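PDB 4LGO: VompD from Bartonella quintana, which is a trimeric autotransporter adhesin of the outer membrane that probably attaches the bacterium to host surfaces. Local coordinates for the interface of chains A and B. Sequence-based numbering; all coordinates share one arbitrary frame. Chains: chain A/B, VompD.

The interface of chains A and B. Residues chain A 40-42, 57, 67; chain B 65-67.
The backbone amide N of A:Val41 donates a hydrogen bond of 2.9 Å to the carbonyl O of B:Val65, and the carbonyl O of the same A:Val41 accepts one from B:Phe67 N at 2.9 Å. This pairing joins strand 37-42 of chain A to strand 65-69 of chain B as parallel neighbours, a beta-sheet seam between subunits in N-terminal domain 1 of VompD, a trimeric autotransporter adhesin. Both bonds are close to straight, about 160° at the hydrogen. A:Val41 uses both its N-H and its C=O on the neighbouring subunit.

Side chains alternate between the two faces of the seam. On one face B:Phe67 lies near A:Phe40 of the seam strand, while A:Ile57 and A:Phe67, from strands 55-59 and 64-69 of chain A, pack against that face. The B:Phe67 ring receives the edge of the A:Phe67 ring on one face: CE2 of A:Phe67 lies 3.8 Å above its plane, displaced toward the rim, and the planes meet at 62°. In B:Phe67, CG anti to the carbonyl carbon (chi1 -68°) turns the ring toward the A:Phe67 and A:Ile57 side chains. The side chains of A:Ile57 and B:Phe67 cross at about a right angle, and the A:Ile57 methyl CD1 lies at the CD1 end of the ring, on the side from which A:Phe67 comes, 3.6 Å from B:Phe67 CD1. A branched aliphatic residue suits a strand, and its slim terminal methyl can settle against an aromatic ring, whereas flat phenylalanines can offer both edge and face. From B:Phe67, CE1 sits over the rim of one face of the A:Phe40 ring. A:Phe40 also runs alongside B:Val65, with ring atom CD1 3.8 Å from the branch carbon CB; the compact valine fits beside the broad ring.

On the opposite face, A:Val41 CG2 rests 3.6 Å from B:Lys66 CG, the two side chains pointing the same way. Lysine suits this side because its aliphatic stem can pack on valine while the chain carries the amino group NZ away from the contact. Beta-branched valine in turn favours the extended backbone that the seam requires.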
# COMPACT_ATOMS: atom_id res chain seq x y z
N PHE A 40 12.23 -16.70 -16.28
CA PHE A 40 11.38 -16.03 -15.31
C PHE A 40 11.41 -14.55 -15.63
O PHE A 40 12.49 -13.96 -15.85
CB PHE A 40 11.87 -16.15 -13.87
CG PHE A 40 11.85 -17.52 -13.25
CD1 PHE A 40 11.31 -18.64 -13.88
CD2 PHE A 40 12.41 -17.68 -11.99
CE1 PHE A 40 11.34 -19.89 -13.25
CE2 PHE A 40 12.44 -18.91 -11.36
CZ PHE A 40 11.90 -20.02 -11.98
N VAL A 41 10.24 -13.92 -15.62
CA VAL A 41 10.17 -12.51 -15.92
C VAL A 41 9.23 -11.78 -14.96
O VAL A 41 8.18 -12.29 -14.57
CB VAL A 41 9.76 -12.24 -17.38
CG1 VAL A 41 10.76 -12.85 -18.38
CG2 VAL A 41 8.34 -12.67 -17.64
N GLY A 42 9.64 -10.59 -14.56
CA GLY A 42 8.73 -9.69 -13.84
C GLY A 42 7.95 -8.90 -14.86
O GLY A 42 8.54 -8.30 -15.75
N ILE A 57 12.89 -9.58 -9.62
CA ILE A 57 13.60 -10.87 -9.63
C ILE A 57 15.00 -10.63 -10.18
O ILE A 57 15.17 -10.10 -11.29
CB ILE A 57 12.92 -11.94 -10.49
CG1 ILE A 57 11.39 -11.89 -10.37
CG2 ILE A 57 13.42 -13.33 -10.10
CD1 ILE A 57 10.73 -12.93 -11.27
N PHE A 67 13.97 -12.77 -4.92
CA PHE A 67 12.62 -12.21 -5.13
C PHE A 67 12.36 -11.12 -4.11
O PHE A 67 12.54 -11.33 -2.91
CB PHE A 67 11.54 -13.28 -4.94
CG PHE A 67 11.52 -14.36 -6.00
CD1 PHE A 67 12.43 -15.41 -5.95
CD2 PHE A 67 10.65 -14.29 -7.07
CE1 PHE A 67 12.43 -16.39 -6.92
CE2 PHE A 67 10.63 -15.28 -8.04
CZ PHE A 67 11.52 -16.34 -7.96
N VAL B 65 7.77 -17.94 -17.32
CA VAL B 65 7.03 -17.90 -16.07
C VAL B 65 7.03 -16.44 -15.65
O VAL B 65 8.08 -15.84 -15.42
CB VAL B 65 7.68 -18.78 -14.98
CG1 VAL B 65 6.78 -18.81 -13.75
CG2 VAL B 65 7.93 -20.18 -15.49
N LYS B 66 5.82 -15.88 -15.54
CA LYS B 66 5.63 -14.46 -15.31
C LYS B 66 5.13 -14.19 -13.90
O LYS B 66 4.13 -14.77 -13.47
CB LYS B 66 4.60 -13.91 -16.31
CG LYS B 66 5.00 -14.09 -17.78
CD LYS B 66 3.88 -13.85 -18.78
CE LYS B 66 3.37 -12.45 -18.76
NZ LYS B 66 2.40 -12.21 -19.87
N PHE B 67 5.75 -13.21 -13.24
CA PHE B 67 5.42 -12.84 -11.87
C PHE B 67 4.97 -11.39 -11.78
O PHE B 67 5.64 -10.50 -12.28
CB PHE B 67 6.65 -13.00 -10.96
CG PHE B 67 7.11 -14.43 -10.74
CD1 PHE B 67 7.93 -15.08 -11.67
CD2 PHE B 67 6.74 -15.12 -9.58
CE1 PHE B 67 8.34 -16.40 -11.46
CE2 PHE B 67 7.17 -16.43 -9.36
CZ PHE B 67 7.98 -17.07 -10.30